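Local coordinates for beta-N-acetylglucosaminidase-like protein Glycoside hydrolase family 20 (Flavobacterium johnsoniae, PDB 6YHH) that probably hydrolyses terminal beta-linked N-acetylhexosamine residues from chitin-derived oligosaccharides, as a family 20 chitobiase of bacterial chitin degradation, at residues V531-K536 and D659-V664; P618-L623 and Q651-H657. The contacts are given in a common frame with arbitrary orientation. Residue numbers count along the deposited sequence, not the author numbering.

Both contacts lie in the largely helical C-terminal part of the chain, away from the predicted proton donor. From the N terminus, the chain leaves helix 523-529, runs through 531-536 and spends 122 residues, many helical and none in a strand, before 659-664 returns to pair with it; contact 1 closes this long loop. Nested inside, contact 2 closes a shorter loop of 27 residues, 20 of them helical: helix 617-634 meets the loop 651-657, which leads into strand 660-662. The centres are about 10 Å apart. Leu619 of contact 2 packs on Leu662 of contact 1, and Lys655 forms a salt bridge with Glu661, so the small sheet, the helix and the loop join.

Contact 1 of 2, residues V531-K536 and D659-V664; sequences VCEPLK and DVELSV
Strands 532-534 and 660-662 run antiparallel (axes 4.4 Å apart, 147°), the second entered through Asp659 at positive phi (55/37). In the hydrogen-bonded pair, Glu533 N-Glu661 O and Glu661 N-Glu533 O are both 2.9 Å; Ser663 N-Val531 O (3.0 Å) and Leu535 N-Asp659 O (3.1 Å) extend the ladder. Cys532-Leu662 (CA-CA 4.7 Å) and Pro534-Val660 (CA-CA 4.1 Å) are non-hydrogen-bonded pairs, suiting Pro534, without an amide hydrogen. This two-stranded antiparallel sheet joins residues over 120 positions apart within a largely helical region. On one face Leu662 CD2 meets Cys532 SG (3.8 Å); Leu619 packs on Cys532, Val660 and Leu662. Glu533 (chi1 m) and Glu661 (p) point to the opposite face, where Lys536, extended (chi2, chi3 t) then turned (chi4 p), sets NZ 2.8 Å from Glu533 OE1 and Glu661 OE2, offsetting their repulsion. Glu533 OE2 accepts from Ser663 OG (2.8 Å) and Ala564 N; Ser663 OG also bonds Ser567. Glu661 OE1 salt-bridges Lys655 and accepts from a water bound to Lys536 N; Asp659 OD2 hydrogen-bonds Tyr547.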
ATOM      1  N   VAL A 531     -12.040  22.495  -2.031  1.00  8.13           N
ATOM      2  CA  VAL A 531     -13.345  23.085  -1.919  1.00  8.79           C
ATOM      3  C   VAL A 531     -14.476  22.172  -2.292  1.00  8.55           C
ATOM      4  O   VAL A 531     -15.599  22.608  -2.287  1.00  9.45           O
ATOM      5  CB  VAL A 531     -13.470  24.415  -2.666  1.00  8.70           C
ATOM      6  CG1 VAL A 531     -12.594  25.435  -1.970  1.00 10.33           C
ATOM      7  CG2 VAL A 531     -13.192  24.320  -4.187  1.00  8.86           C
ATOM      8  N   CYS A 532     -14.186  20.898  -2.551  1.00  8.22           N
ATOM      9  CA  CYS A 532     -15.219  19.968  -3.045  1.00  8.23           C
ATOM     10  C   CYS A 532     -15.330  18.714  -2.111  1.00  7.83           C
ATOM     11  O   CYS A 532     -14.355  18.322  -1.490  1.00  8.91           O
ATOM     12  CB  CYS A 532     -14.912  19.473  -4.429  1.00  8.66           C
ATOM     13  SG  CYS A 532     -14.983  20.699  -5.740  1.00  9.26           S
ATOM     14  N   GLU A 533     -16.549  18.252  -1.971  1.00  7.69           N
ATOM     15  CA  GLU A 533     -16.882  17.110  -1.107  1.00  7.56           C
ATOM     16  C   GLU A 533     -17.742  16.137  -1.845  1.00  7.47           C
ATOM     17  O   GLU A 533     -18.603  16.495  -2.579  1.00  7.54           O
ATOM     18  CB  GLU A 533     -17.494  17.584   0.197  1.00  7.85           C
ATOM     19  CG  GLU A 533     -16.575  18.582   0.924  1.00  8.32           C
ATOM     20  CD  GLU A 533     -17.158  19.117   2.229  1.00  9.02           C
ATOM     21  OE1 GLU A 533     -18.239  18.719   2.692  1.00  7.99           O
ATOM     22  OE2 GLU A 533     -16.551  20.062   2.797  1.00  8.44           O
ATOM     23  N   PRO A 534     -17.499  14.857  -1.649  1.00  7.17           N
ATOM     24  CA  PRO A 534     -18.359  13.922  -2.356  1.00  7.68           C
ATOM     25  C   PRO A 534     -19.819  13.975  -1.889  1.00  8.22           C
ATOM     26  O   PRO A 534     -20.124  14.240  -0.720  1.00  9.44           O
ATOM     27  CB  PRO A 534     -17.756  12.553  -2.047  1.00  8.91           C
ATOM     28  CG  PRO A 534     -16.661  12.776  -1.093  1.00  9.22           C
ATOM     29  CD  PRO A 534     -16.505  14.239  -0.777  1.00  7.40           C
ATOM     30  N   LEU A 535     -20.751  13.744  -2.801  1.00  7.80           N
ATOM     31  CA  LEU A 535     -22.161  13.842  -2.426  1.00  8.66           C
ATOM     32  C   LEU A 535     -22.478  12.925  -1.246  1.00  8.14           C
ATOM     33  O   LEU A 535     -21.987  11.803  -1.134  1.00  9.40           O
ATOM     34  CB  LEU A 535     -23.049  13.546  -3.629  1.00  9.24           C
ATOM     35  CG  LEU A 535     -22.948  14.353  -4.891  1.00  9.10           C
ATOM     36  CD1 LEU A 535     -24.040  14.051  -5.891  1.00  9.97           C
ATOM     37  CD2 LEU A 535     -23.075  15.803  -4.506  1.00 10.19           C
ATOM     38  N   LYS A 536     -23.313  13.432  -0.332  1.00  8.42           N
ATOM     39  CA  LYS A 536     -23.524  12.805   0.965  1.00  8.53           C
ATOM     40  C   LYS A 536     -24.773  11.956   1.047  1.00  9.05           C
ATOM     41  O   LYS A 536     -25.750  12.214   0.339  1.00  8.79           O
ATOM     42  CB  LYS A 536     -23.576  13.885   2.061  1.00  8.62           C
ATOM     43  CG  LYS A 536     -22.284  14.674   2.174  1.00  8.46           C
ATOM     44  CD  LYS A 536     -22.435  15.972   2.992  1.00  8.50           C
ATOM     45  CE  LYS A 536     -21.097  16.628   3.353  1.00  8.59           C
ATOM     46  NZ  LYS A 536     -20.369  17.032   2.112  1.00  8.41           N
ATOM     47  N   ASP A 659     -20.236  13.991  -9.111  1.00  7.84           N
ATOM     48  CA  ASP A 659     -20.641  13.465  -7.821  1.00  8.03           C
ATOM     49  C   ASP A 659     -19.911  14.124  -6.674  1.00  7.74           C
ATOM     50  O   ASP A 659     -19.657  13.529  -5.665  1.00  7.11           O
ATOM     51  CB  ASP A 659     -20.511  11.907  -7.808  1.00  8.71           C
ATOM     52  CG  ASP A 659     -21.663  11.210  -8.548  1.00  9.59           C
ATOM     53  OD1 ASP A 659     -22.745  11.861  -8.762  1.00 11.60           O
ATOM     54  OD2 ASP A 659     -21.516  10.036  -9.008  1.00  9.54           O
ATOM     55  N   VAL A 660     -19.678  15.428  -6.818  1.00  7.39           N
ATOM     56  CA  VAL A 660     -19.212  16.215  -5.703  1.00  7.73           C
ATOM     57  C   VAL A 660     -20.057  17.500  -5.623  1.00  8.14           C
ATOM     58  O   VAL A 660     -20.818  17.805  -6.556  1.00  9.28           O
ATOM     59  CB  VAL A 660     -17.737  16.644  -5.829  1.00  7.64           C
ATOM     60  CG1 VAL A 660     -16.825  15.443  -5.894  1.00  8.21           C
ATOM     61  CG2 VAL A 660     -17.493  17.512  -7.059  1.00  8.07           C
ATOM     62  N   GLU A 661     -19.833  18.232  -4.539  1.00  8.87           N
ATOM     63  CA  GLU A 661     -20.415  19.514  -4.295  1.00  8.63           C
ATOM     64  C   GLU A 661     -19.366  20.493  -3.834  1.00  8.80           C
ATOM     65  O   GLU A 661     -18.356  20.159  -3.241  1.00  8.73           O
ATOM     66  CB  GLU A 661     -21.511  19.383  -3.258  1.00  8.73           C
ATOM     67  CG  GLU A 661     -21.074  19.001  -1.855  1.00  9.60           C
ATOM     68  CD  GLU A 661     -22.179  18.589  -0.928  1.00  9.99           C
ATOM     69  OE1 GLU A 661     -23.268  18.249  -1.421  1.00 10.35           O
ATOM     70  OE2 GLU A 661     -21.957  18.543   0.317  1.00 10.50           O
ATOM     71  N   LEU A 662     -19.624  21.763  -4.142  1.00  8.97           N
ATOM     72  CA  LEU A 662     -18.818  22.860  -3.617  1.00  8.89           C
ATOM     73  C   LEU A 662     -19.232  23.249  -2.199  1.00  9.37           C
ATOM     74  O   LEU A 662     -20.364  23.661  -1.971  1.00 11.20           O
ATOM     75  CB  LEU A 662     -18.931  24.126  -4.521  1.00  9.25           C
ATOM     76  CG  LEU A 662     -18.227  24.097  -5.868  1.00 10.36           C
ATOM     77  CD1 LEU A 662     -18.751  25.239  -6.770  1.00 11.30           C
ATOM     78  CD2 LEU A 662     -16.727  24.131  -5.702  1.00 11.00           C
ATOM     79  N   SER A 663     -18.358  23.034  -1.233  1.00  8.41           N
ATOM     80  CA  SER A 663     -18.739  23.215   0.156  1.00  9.58           C
ATOM     81  C   SER A 663     -18.412  24.604   0.670  1.00  9.63           C
ATOM     82  O   SER A 663     -18.432  24.863   1.842  1.00 11.43           O
ATOM     83  CB  SER A 663     -18.113  22.111   1.017  1.00  9.05           C
ATOM     84  OG  SER A 663     -16.697  22.096   0.890  1.00  8.52           O
ATOM     85  N   VAL A 664     -18.170  25.495  -0.271  1.00 10.58           N
ATOM     86  CA  VAL A 664     -18.133  26.958  -0.037  1.00 10.61           C
ATOM     87  C   VAL A 664     -19.436  27.634  -0.399  1.00 12.58           C
ATOM     88  O   VAL A 664     -19.601  28.842  -0.162  1.00 11.67           O
ATOM     89  CB  VAL A 664     -16.964  27.592  -0.839  1.00 10.95           C
ATOM     90  CG1 VAL A 664     -15.603  27.122  -0.355  1.00 11.40           C
ATOM     91  CG2 VAL A 664     -17.084  27.367  -2.329  1.00 12.04           C
TER
HETATM   92  O   HOH W   1     -24.551  16.002  -0.569  1.00 10.31           O

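Contact 2 of 2, residues P618-L623 and Q651-H657; sequences PLSKKL and QCNTKDH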
ATOM      1  N   PRO A 618     -17.259  22.275 -15.420  1.00 10.36           N
ATOM      2  CA  PRO A 618     -18.419  23.137 -15.228  1.00 10.02           C
ATOM      3  C   PRO A 618     -18.494  23.689 -13.807  1.00  9.50           C
ATOM      4  O   PRO A 618     -18.928  24.847 -13.567  1.00 10.19           O
ATOM      5  CB  PRO A 618     -19.607  22.205 -15.492  1.00 10.78           C
ATOM      6  CG  PRO A 618     -19.009  21.174 -16.458  1.00 10.89           C
ATOM      7  CD  PRO A 618     -17.631  20.941 -15.936  1.00 10.26           C
ATOM      8  N   LEU A 619     -17.996  22.915 -12.841  1.00  9.56           N
ATOM      9  CA  LEU A 619     -18.085  23.262 -11.470  1.00  9.53           C
ATOM     10  C   LEU A 619     -17.029  24.331 -11.134  1.00  8.85           C
ATOM     11  O   LEU A 619     -17.304  25.349 -10.450  1.00 10.25           O
ATOM     12  CB  LEU A 619     -17.908  22.003 -10.560  1.00 11.08           C
ATOM     13  CG  LEU A 619     -18.300  22.212  -9.086  1.00 12.18           C
ATOM     14  CD1 LEU A 619     -19.751  22.543  -8.909  1.00 13.10           C
ATOM     15  CD2 LEU A 619     -17.965  20.953  -8.212  1.00 11.54           C
ATOM     16  N   SER A 620     -15.833  24.171 -11.668  1.00  9.39           N
ATOM     17  CA  SER A 620     -14.756  25.122 -11.413  1.00  9.55           C
ATOM     18  C   SER A 620     -15.070  26.417 -12.156  1.00 10.93           C
ATOM     19  O   SER A 620     -14.778  27.491 -11.664  1.00 11.04           O
ATOM     20  CB  SER A 620     -13.371  24.584 -11.756  1.00 10.58           C
ATOM     21  OG  SER A 620     -13.194  24.247 -13.180  1.00 13.76           O
ATOM     22  N   LYS A 621     -15.758  26.327 -13.310  1.00 10.73           N
ATOM     23  CA  LYS A 621     -16.171  27.555 -14.017  1.00 11.66           C
ATOM     24  C   LYS A 621     -17.218  28.280 -13.225  1.00 11.71           C
ATOM     25  O   LYS A 621     -17.128  29.520 -13.010  1.00 11.74           O
ATOM     26  CB  LYS A 621     -16.685  27.237 -15.397  1.00 14.89           C
ATOM     27  CG  LYS A 621     -17.373  28.450 -16.007  1.00 16.86           C
ATOM     28  CD  LYS A 621     -17.728  28.267 -17.449  1.00 20.92           C
ATOM     29  CE  LYS A 621     -18.537  29.467 -17.983  1.00 20.69           C
ATOM     30  NZ  LYS A 621     -17.870  30.754 -17.745  1.00 21.03           N
ATOM     31  N   LYS A 622     -18.213  27.571 -12.665  1.00 11.15           N
ATOM     32  CA  LYS A 622     -19.199  28.205 -11.818  1.00 12.21           C
ATOM     33  C   LYS A 622     -18.611  28.938 -10.613  1.00 11.33           C
ATOM     34  O   LYS A 622     -18.991  30.103 -10.268  1.00 11.46           O
ATOM     35  CB  LYS A 622     -20.286  27.215 -11.410  1.00 11.48           C
ATOM     36  CG  LYS A 622     -21.179  26.782 -12.545  1.00 12.02           C
ATOM     37  CD  LYS A 622     -21.967  25.487 -12.298  1.00 12.82           C
ATOM     38  CE  LYS A 622     -22.729  25.186 -13.616  1.00 15.53           C
ATOM     39  NZ  LYS A 622     -23.700  24.061 -13.557  1.00 20.37           N
ATOM     40  N   LEU A 623     -17.616  28.315  -9.965  1.00 10.61           N
ATOM     41  CA  LEU A 623     -16.951  28.974  -8.845  1.00 10.67           C
ATOM     42  C   LEU A 623     -16.107  30.198  -9.286  1.00 10.30           C
ATOM     43  O   LEU A 623     -16.099  31.250  -8.594  1.00 11.75           O
ATOM     44  CB  LEU A 623     -16.048  27.948  -8.102  1.00 10.40           C
ATOM     45  CG  LEU A 623     -15.363  28.438  -6.896  1.00  9.68           C
ATOM     46  CD1 LEU A 623     -16.349  28.954  -5.859  1.00 10.49           C
ATOM     47  CD2 LEU A 623     -14.405  27.371  -6.305  1.00 10.35           C
ATOM     48  N   GLN A 651     -25.697  28.985  -8.814  1.00 14.28           N
ATOM     49  CA  GLN A 651     -25.101  27.975  -9.739  1.00 14.13           C
ATOM     50  C   GLN A 651     -24.150  27.079  -8.943  1.00 13.03           C
ATOM     51  O   GLN A 651     -23.930  25.893  -9.266  1.00 13.46           O
ATOM     52  CB  GLN A 651     -24.286  28.593 -10.841  1.00 17.31           C
ATOM     53  CG  GLN A 651     -25.003  29.530 -11.820  1.00 21.58           C
ATOM     54  CD  GLN A 651     -26.093  28.831 -12.508  1.00 28.06           C
ATOM     55  OE1 GLN A 651     -25.859  27.846 -13.213  1.00 27.82           O
ATOM     56  NE2 GLN A 651     -27.309  29.300 -12.294  1.00 39.89           N
ATOM     57  N   CYS A 652     -23.515  27.639  -7.944  1.00 12.46           N
ATOM     58  CA  CYS A 652     -22.465  26.905  -7.224  1.00 13.22           C
ATOM     59  C   CYS A 652     -23.040  25.841  -6.259  1.00 13.09           C
ATOM     60  O   CYS A 652     -22.244  25.165  -5.582  1.00 14.24           O
ATOM     61  CB  CYS A 652     -21.550  27.846  -6.444  1.00 12.11           C
ATOM     62  SG  CYS A 652     -20.557  28.889  -7.480  1.00 12.77           S
ATOM     63  N   ASN A 653     -24.362  25.755  -6.112  1.00 12.39           N
ATOM     64  CA  ASN A 653     -24.949  24.683  -5.268  1.00 13.36           C
ATOM     65  C   ASN A 653     -25.305  23.454  -6.037  1.00 12.17           C
ATOM     66  O   ASN A 653     -26.000  22.585  -5.538  1.00 12.46           O
ATOM     67  CB  ASN A 653     -26.227  25.213  -4.621  1.00 14.87           C
ATOM     68  CG  ASN A 653     -26.629  24.446  -3.388  1.00 16.67           C
ATOM     69  OD1 ASN A 653     -25.817  23.830  -2.668  1.00 18.11           O
ATOM     70  ND2 ASN A 653     -27.928  24.504  -3.086  1.00 21.15           N
ATOM     71  N   THR A 654     -24.923  23.406  -7.301  1.00 11.09           N
ATOM     72  CA  THR A 654     -25.229  22.255  -8.148  1.00 12.38           C
ATOM     73  C   THR A 654     -24.603  20.989  -7.609  1.00 11.07           C
ATOM     74  O   THR A 654     -23.469  21.002  -7.142  1.00 11.46           O
ATOM     75  CB  THR A 654     -24.829  22.461  -9.616  1.00 12.25           C
ATOM     76  OG1 THR A 654     -25.287  21.342 -10.398  1.00 12.86           O
ATOM     77  CG2 THR A 654     -23.355  22.638  -9.764  1.00 13.83           C
ATOM     78  N   LYS A 655     -25.342  19.910  -7.782  1.00 10.54           N
ATOM     79  CA  LYS A 655     -24.878  18.538  -7.402  1.00 10.83           C
ATOM     80  C   LYS A 655     -24.663  17.723  -8.658  1.00 11.85           C
ATOM     81  O   LYS A 655     -24.531  16.493  -8.558  1.00 11.43           O
ATOM     82  CB  LYS A 655     -25.937  17.882  -6.515  1.00 11.25           C
ATOM     83  CG  LYS A 655     -26.456  18.766  -5.356  1.00 13.54           C
ATOM     84  CD  LYS A 655     -25.449  19.137  -4.363  1.00 13.58           C
ATOM     85  CE  LYS A 655     -26.112  19.835  -3.163  1.00 14.37           C
ATOM     86  NZ  LYS A 655     -25.092  20.243  -2.200  1.00 14.26           N
ATOM     87  N   ASP A 656     -24.768  18.315  -9.839  1.00 11.84           N
ATOM     88  CA  ASP A 656     -24.770  17.572 -11.080  1.00 13.07           C
ATOM     89  C   ASP A 656     -23.409  17.193 -11.667  1.00 12.04           C
ATOM     90  O   ASP A 656     -23.352  16.479 -12.701  1.00 11.87           O
ATOM     91  CB  ASP A 656     -25.487  18.386 -12.162  1.00 16.39           C
ATOM     92  CG  ASP A 656     -26.958  18.580 -11.889  1.00 19.58           C
ATOM     93  OD1 ASP A 656     -27.539  17.896 -11.081  1.00 22.66           O
ATOM     94  OD2 ASP A 656     -27.461  19.454 -12.597  1.00 28.03           O
ATOM     95  N   HIS A 657     -22.299  17.654 -11.098  1.00 10.56           N
ATOM     96  CA  HIS A 657     -20.993  17.478 -11.716  1.00 10.10           C
ATOM     97  C   HIS A 657     -20.104  16.609 -10.829  1.00  9.06           C
ATOM     98  O   HIS A 657     -19.803  16.937  -9.688  1.00  9.09           O
ATOM     99  CB  HIS A 657     -20.292  18.810 -11.940  1.00 10.90           C
ATOM    100  CG  HIS A 657     -21.123  19.747 -12.701  1.00 11.76           C
ATOM    101  ND1 HIS A 657     -21.563  19.459 -13.964  1.00 12.88           N
ATOM    102  CD2 HIS A 657     -21.694  20.913 -12.344  1.00 14.96           C
ATOM    103  CE1 HIS A 657     -22.366  20.435 -14.380  1.00 14.56           C
ATOM    104  NE2 HIS A 657     -22.427  21.346 -13.433  1.00 14.39           N
TER
HETATM  105  O   HOH W   2     -25.362  25.136 -11.767  1.00 19.95           O
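Pro618 stands in the first turn of helix 617-634, where a residue without an amide hydrogen costs no helical bond. Its ring lies over one face of the His657 imidazole: Pro618 CB is 3.6 Å from the ring centroid of His657 and 16° off the ring normal, a CH-pi contact that suits a flat aromatic ring against a rigid aliphatic one. Leu619 follows as a branched apolar filler. Leu619 CD1 reaches Thr654 CG2 at 3.7 Å, and Leu619 CB lies 4.2 Å from His657 CB, while the same side chain touches Val660 and Leu662 of the small sheet and Phe528 of helix 523-529. One turn after Pro618, Lys622 N donates to Pro618 O (3.0 Å), and the lysine side chain extends across the loop. Its methylenes pack along the loop, with Lys622 CG 4.0 Å from Gln651 CB and Lys622 CD 4.1 Å from Thr654 CG2. At its tip, Lys622 NZ donates to His657 NE2 (3.0 Å), near the plane of the ring, and to a water at 2.7 Å, which in turn donates to Gln651 O (3.0 Å) and Gln651 OE1 (3.1 Å). The small buried thiol of Cys652 fits against the helix backbone, Cys652 SG lying 3.4 Å from Lys622 O and 3.9 Å from Leu623 CA. The loop includes an ST turn, Asp656 N donating to Thr654 OG1 (3.1 Å). Because the lysine is the donor, His657 must present NE2 without a proton, so a neutral imidazole, protonated on ND1, is the state consistent with this contact.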